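Local coordinates for protein hydroxyindole o-methyltransferase (Homo sapiens, PDB 4A6D) that catalyses the last step of melatonin synthesis, transferring a methyl group from S-adenosyl-L-methionine to N-acetylserotonin, and works as a homodimer, at residues Glu76-Gly80 and Lys81-Arg85; Glu141-Thr144 and Ala145-Ser149. All coordinates share one frame; numbering follows the deposited sequence.

The two contacts illustrate how local side-chain chemistry follows place in the fold. Contact 1 is a surface beta hairpin in the dimerisation domain, held by cross-strand backbone bonds and by a chain of charged groups over one face. Contact 2 is a buried helical turn in the methyltransferase domain, where apolar and aromatic groups meet and S-adenosylmethionine is part of the packing. The two share no secondary-structure element, and their centres lie about 46 Å apart. Each joins residues close in sequence, yet salt bridges prevail at the surface, while in contact 2 the hydrogen bond to the cofactor comes from a tyrosine hydroxyl.

Contact 1: Glu76-Gly80 and Lys81-Arg85; sequences ETRGG and KAFYR
Glu76 and Phe83 pair across an antiparallel beta hairpin as a hydrogen-bonded pair, and they show how backbone and charge can work together at a protein surface. Their backbones exchange two bonds: Glu76 N donates to Phe83 O at 3.0 Å, and Phe83 N returns the bond to Glu76 O at 2.9 Å. Thr77 and Ala82 follow as a non-hydrogen-bonded pair. Nearer the turn, Arg78 N gives Lys81 O an almost straight bond of 3.1 Å, whereas the bond from Lys81 N back to Arg78 O is weak. A type II' turn from Arg78 to Lys81 reverses the chain, and Gly79 takes the positive phi (60°) that this turn needs.

The charged groups form a network centred on the Glu76 carboxylate. OE2 makes a salt bridge with Arg85 NH1 at 3.0 Å, the carboxylate and guanidinium planes being turned 68° apart. OE1 makes a salt bridge with Arg78 NH2 at 3.2 Å, and the hydrogen bonds to it from NH2 and NE are both weak. The Arg85 chain, with CG between the backbone N and the carbonyl carbon (chi1 85°), bends at chi3, which helps bring its guanidinium to this acid. With an alanine at Glu76, the two arginines would probably lose the carboxylate they share, and Arg78 in particular would be freer to turn.

On the face that carries these charges, Arg78 CB meets Phe83 CE2 obliquely at 3.6 Å. The Arg78 chain crosses the phenylalanine at about a right angle; any cation-pi attraction between them is long and at most weak.

In the wider fold, strands 73-78 and 81-86 make a two-stranded sheet. Glu76 and Arg78 touch Pro43, Tyr84 packs on Leu64 and Val68 of helix 57-69, and Ala82 and Tyr84 meet Arg291 of the second subunit.

Contact 2: Glu141-Thr144 and Ala145-Ser149; sequences ELFT and AIYRS. With SAM (S-adenosylmethionine), chain D.
The S-adenosylmethionine pocket of this class I-like methyltransferase is lined in part by the short helix 142-146 and the residue that follows it, a compact example of a helical turn presenting aromatic groups to a cofactor. Phe143 and Tyr147, four residues apart, both reach the ligand. Their rings meet obliquely, with planes 41° apart and Phe143 CD1 at 3.4 Å from Tyr147 CZ.

The Phe143 ring is sandwiched. Over one face lies the Ile146 CD1 methyl, 3.8 Å from the ring centroid in a CH-pi contact; over the opposite face comes the ribose carbon C2' of S-adenosylmethionine, offset toward the rim. The adenine also approaches, its C8 lying 3.5 Å from Phe143 CD2. Ile146 carries CG1 anti to its carbonyl carbon (chi1 -67°), and the extended chi2 takes CD1 on to the ring and to Leu142 CG, 3.7 Å away.

Backbone bonds hold the scaffold. Ile146 N donates to Leu142 O at 3.2 Å, while Tyr147 N binds Phe143 O at 2.7 Å as the chain leaves helical geometry. At the start of the turn, Thr144 OG1 donates to Glu141 O.

Around the turn, Phe156 of helix 150-161 packs against Phe143, Ile146 and Tyr147, and Phe143 also touches the substrate-binding Asp256. Ser149 sits at the N-cap of helix 150-161, its OG bonded to Glu152 N. Tyr147 adds a polar hold on the cofactor, shared with Asp210, Asp236 and other pocket residues: its OH donates to the ribose O2' at 2.7 Å, the acceptor lying at the ring's edge and in its plane.

Contact 1: Glu76-Gly80 and Lys81-Arg85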
loop_
_atom_site.group_PDB
_atom_site.type_symbol
_atom_site.label_atom_id
_atom_site.label_comp_id
_atom_site.label_asym_id
_atom_site.label_seq_id
_atom_site.Cartn_x
_atom_site.Cartn_y
_atom_site.Cartn_z
ATOM N N GLU A 76 8.201 -24.928 7.648
ATOM C CA GLU A 76 8.795 -26.034 8.392
ATOM C C GLU A 76 9.996 -26.530 7.610
ATOM O O GLU A 76 10.090 -26.301 6.401
ATOM C CB GLU A 76 7.772 -27.154 8.730
ATOM C CG GLU A 76 7.647 -28.300 7.733
ATOM C CD GLU A 76 6.420 -29.177 7.917
ATOM O OE1 GLU A 76 6.493 -30.156 8.695
ATOM O OE2 GLU A 76 5.383 -28.886 7.274
ATOM N N THR A 77 10.924 -27.178 8.294
ATOM C CA THR A 77 12.116 -27.672 7.641
ATOM C C THR A 77 12.112 -29.197 7.591
ATOM O O THR A 77 11.780 -29.846 8.587
ATOM C CB THR A 77 13.338 -27.048 8.313
ATOM O OG1 THR A 77 13.116 -25.635 8.411
ATOM C CG2 THR A 77 14.647 -27.343 7.567
ATOM N N ARG A 78 12.433 -29.757 6.408
ATOM C CA ARG A 78 12.580 -31.196 6.159
ATOM C C ARG A 78 13.788 -31.352 5.240
ATOM O O ARG A 78 13.765 -30.845 4.107
ATOM C CB ARG A 78 11.325 -31.824 5.534
ATOM C CG ARG A 78 10.133 -31.967 6.468
ATOM C CD ARG A 78 8.917 -32.376 5.659
ATOM N NE ARG A 78 7.663 -32.268 6.406
ATOM C CZ ARG A 78 6.460 -32.454 5.872
ATOM N NH1 ARG A 78 6.337 -32.750 4.584
ATOM N NH2 ARG A 78 5.371 -32.341 6.622
ATOM N N GLY A 79 14.847 -31.992 5.764
ATOM C CA GLY A 79 16.097 -32.181 5.046
ATOM C C GLY A 79 16.692 -30.837 4.679
ATOM O O GLY A 79 16.656 -29.901 5.487
ATOM N N GLY A 80 17.152 -30.719 3.435
ATOM C CA GLY A 80 17.697 -29.469 2.908
ATOM C C GLY A 80 16.677 -28.614 2.172
ATOM O O GLY A 80 16.988 -28.069 1.105
ATOM N N LYS A 81 15.443 -28.485 2.737
ATOM C CA LYS A 81 14.350 -27.736 2.115
ATOM C C LYS A 81 13.265 -27.232 3.075
ATOM O O LYS A 81 12.820 -27.957 3.976
ATOM C CB LYS A 81 13.671 -28.600 1.031
ATOM C CG LYS A 81 14.034 -28.230 -0.400
ATOM C CD LYS A 81 13.610 -29.328 -1.379
ATOM C CE LYS A 81 14.398 -29.300 -2.673
ATOM N NZ LYS A 81 15.831 -29.680 -2.489
ATOM N N ALA A 82 12.785 -26.001 2.803
ATOM C CA ALA A 82 11.656 -25.345 3.477
ATOM C C ALA A 82 10.394 -25.848 2.817
ATOM O O ALA A 82 10.363 -26.001 1.593
ATOM C CB ALA A 82 11.736 -23.832 3.305
ATOM N N PHE A 83 9.366 -26.117 3.636
ATOM C CA PHE A 83 8.039 -26.568 3.224
ATOM C C PHE A 83 6.983 -25.645 3.807
ATOM O O PHE A 83 6.935 -25.424 5.019
ATOM C CB PHE A 83 7.798 -28.036 3.600
ATOM C CG PHE A 83 8.601 -28.987 2.747
ATOM C CD1 PHE A 83 8.115 -29.427 1.523
ATOM C CD2 PHE A 83 9.856 -29.421 3.154
ATOM C CE1 PHE A 83 8.867 -30.289 0.723
ATOM C CE2 PHE A 83 10.609 -30.283 2.352
ATOM C CZ PHE A 83 10.099 -30.723 1.149
ATOM N N TYR A 84 6.161 -25.077 2.926
ATOM C CA TYR A 84 5.137 -24.100 3.266
ATOM C C TYR A 84 3.783 -24.721 3.387
ATOM O O TYR A 84 3.466 -25.658 2.659
ATOM C CB TYR A 84 5.120 -22.978 2.222
ATOM C CG TYR A 84 6.471 -22.318 2.058
ATOM C CD1 TYR A 84 7.416 -22.825 1.164
ATOM C CD2 TYR A 84 6.838 -21.233 2.848
ATOM C CE1 TYR A 84 8.694 -22.272 1.067
ATOM C CE2 TYR A 84 8.110 -20.664 2.748
ATOM C CZ TYR A 84 9.033 -21.190 1.859
ATOM O OH TYR A 84 10.246 -20.581 1.720
ATOM N N ARG A 85 2.981 -24.198 4.314
ATOM C CA ARG A 85 1.622 -24.656 4.555
ATOM C C ARG A 85 0.744 -23.451 4.903
ATOM O O ARG A 85 1.269 -22.410 5.304
ATOM C CB ARG A 85 1.601 -25.754 5.648
ATOM C CG ARG A 85 1.556 -25.263 7.094
ATOM C CD ARG A 85 1.810 -26.392 8.076
ATOM N NE ARG A 85 2.662 -25.965 9.192
ATOM C CZ ARG A 85 3.988 -25.840 9.135
ATOM N NH1 ARG A 85 4.641 -26.093 8.003
ATOM N NH2 ARG A 85 4.671 -25.445 10.201
#

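Contact 2: Glu141-Thr144 and Ala145-Ser149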
loop_
_atom_site.group_PDB
_atom_site.type_symbol
_atom_site.label_atom_id
_atom_site.label_comp_id
_atom_site.label_asym_id
_atom_site.label_seq_id
_atom_site.Cartn_x
_atom_site.Cartn_y
_atom_site.Cartn_z
ATOM N N GLU A 141 -21.671 8.630 -15.613
ATOM C CA GLU A 141 -22.639 7.661 -15.097
ATOM C C GLU A 141 -21.694 6.686 -14.350
ATOM O O GLU A 141 -20.895 5.992 -15.000
ATOM C CB GLU A 141 -23.387 6.950 -16.251
ATOM C CG GLU A 141 -24.063 7.880 -17.259
ATOM C CD GLU A 141 -25.409 8.491 -16.887
ATOM O OE1 GLU A 141 -25.999 8.085 -15.857
ATOM O OE2 GLU A 141 -25.885 9.365 -17.649
ATOM N N LEU A 142 -21.686 6.742 -12.996
ATOM C CA LEU A 142 -20.768 5.983 -12.125
ATOM C C LEU A 142 -20.536 4.496 -12.435
ATOM O O LEU A 142 -19.377 4.068 -12.558
ATOM C CB LEU A 142 -21.101 6.203 -10.638
ATOM C CG LEU A 142 -20.106 5.666 -9.588
ATOM C CD1 LEU A 142 -18.669 6.197 -9.833
ATOM C CD2 LEU A 142 -20.611 5.947 -8.177
ATOM N N PHE A 143 -21.630 3.724 -12.556
ATOM C CA PHE A 143 -21.576 2.284 -12.798
ATOM C C PHE A 143 -21.151 1.806 -14.218
ATOM O O PHE A 143 -20.646 0.684 -14.331
ATOM C CB PHE A 143 -22.777 1.536 -12.166
ATOM C CG PHE A 143 -22.601 1.373 -10.669
ATOM C CD1 PHE A 143 -21.866 0.311 -10.147
ATOM C CD2 PHE A 143 -23.104 2.323 -9.783
ATOM C CE1 PHE A 143 -21.694 0.167 -8.764
ATOM C CE2 PHE A 143 -22.914 2.185 -8.402
ATOM C CZ PHE A 143 -22.210 1.109 -7.906
ATOM N N THR A 144 -21.244 2.665 -15.269
ATOM C CA THR A 144 -20.723 2.273 -16.596
ATOM C C THR A 144 -19.180 2.292 -16.556
ATOM O O THR A 144 -18.528 1.527 -17.279
ATOM C CB THR A 144 -21.344 3.053 -17.795
ATOM O OG1 THR A 144 -20.939 4.426 -17.786
ATOM C CG2 THR A 144 -22.861 2.918 -17.889
ATOM N N ALA A 145 -18.606 3.148 -15.676
ATOM C CA ALA A 145 -17.162 3.245 -15.438
ATOM C C ALA A 145 -16.697 2.051 -14.573
ATOM O O ALA A 145 -15.644 1.469 -14.856
ATOM C CB ALA A 145 -16.830 4.555 -14.747
ATOM N N ILE A 146 -17.508 1.681 -13.536
ATOM C CA ILE A 146 -17.282 0.542 -12.624
ATOM C C ILE A 146 -17.431 -0.811 -13.392
ATOM O O ILE A 146 -16.616 -1.712 -13.178
ATOM C CB ILE A 146 -18.184 0.650 -11.347
ATOM C CG1 ILE A 146 -17.768 1.863 -10.479
ATOM C CG2 ILE A 146 -18.197 -0.653 -10.534
ATOM C CD1 ILE A 146 -18.731 2.255 -9.374
ATOM N N TYR A 147 -18.461 -0.946 -14.280
ATOM C CA TYR A 147 -18.676 -2.150 -15.103
ATOM C C TYR A 147 -18.233 -1.874 -16.558
ATOM O O TYR A 147 -19.017 -2.019 -17.504
ATOM C CB TYR A 147 -20.141 -2.639 -15.052
ATOM C CG TYR A 147 -20.792 -2.710 -13.686
ATOM C CD1 TYR A 147 -20.139 -3.302 -12.608
ATOM C CD2 TYR A 147 -22.100 -2.276 -13.495
ATOM C CE1 TYR A 147 -20.753 -3.411 -11.362
ATOM C CE2 TYR A 147 -22.720 -2.369 -12.248
ATOM C CZ TYR A 147 -22.046 -2.948 -11.187
ATOM O OH TYR A 147 -22.651 -3.053 -9.957
ATOM N N ARG A 148 -16.959 -1.471 -16.723
ATOM C CA ARG A 148 -16.352 -1.144 -18.018
ATOM C C ARG A 148 -16.246 -2.328 -19.015
ATOM O O ARG A 148 -15.992 -2.098 -20.203
ATOM C CB ARG A 148 -15.040 -0.336 -17.860
ATOM C CG ARG A 148 -14.076 -0.814 -16.777
ATOM C CD ARG A 148 -12.856 0.089 -16.676
ATOM N NE ARG A 148 -11.820 -0.482 -15.809
ATOM C CZ ARG A 148 -10.833 -1.270 -16.228
ATOM N NH1 ARG A 148 -10.726 -1.586 -17.515
ATOM N NH2 ARG A 148 -9.948 -1.750 -15.365
ATOM N N SER A 149 -16.488 -3.582 -18.529
ATOM C CA SER A 149 -16.525 -4.848 -19.292
ATOM C C SER A 149 -17.309 -5.959 -18.537
ATOM O O SER A 149 -17.510 -5.846 -17.320
ATOM C CB SER A 149 -15.119 -5.314 -19.684
ATOM O OG SER A 149 -14.590 -6.315 -18.830
HETATM N N SAM D . -25.738 -4.265 -2.007
HETATM C CA SAM D . -24.552 -4.979 -2.530
HETATM C C SAM D . -23.434 -5.318 -1.522
HETATM O O SAM D . -23.306 -4.601 -0.552
HETATM O OXT SAM D . -22.639 -6.304 -1.654
HETATM C CB SAM D . -24.060 -4.190 -3.717
HETATM C CG SAM D . -23.437 -2.840 -3.343
HETATM S SD SAM D . -22.789 -2.076 -4.874
HETATM C CE SAM D . -21.729 -0.863 -4.201
HETATM C "C5'" SAM D . -24.102 -0.910 -5.361
HETATM C "C4'" SAM D . -25.117 -1.745 -6.155
HETATM O "O4'" SAM D . -26.072 -0.810 -6.622
HETATM C "C3'" SAM D . -24.479 -2.437 -7.421
HETATM O "O3'" SAM D . -24.814 -3.833 -7.477
HETATM C "C2'" SAM D . -25.057 -1.579 -8.594
HETATM O "O2'" SAM D . -25.242 -2.219 -9.857
HETATM C "C1'" SAM D . -26.405 -1.142 -7.994
HETATM N N9 SAM D . -26.964 0.054 -8.659
HETATM C C8 SAM D . -26.278 1.225 -8.972
HETATM N N7 SAM D . -27.083 2.072 -9.541
HETATM C C5 SAM D . -28.336 1.487 -9.692
HETATM C C6 SAM D . -29.575 1.870 -10.238
HETATM N N6 SAM D . -29.715 3.128 -10.723
HETATM N N1 SAM D . -30.647 1.003 -10.169
HETATM C C2 SAM D . -30.513 -0.242 -9.690
HETATM N N3 SAM D . -29.339 -0.637 -9.176
HETATM C C4 SAM D . -28.271 0.182 -9.100
#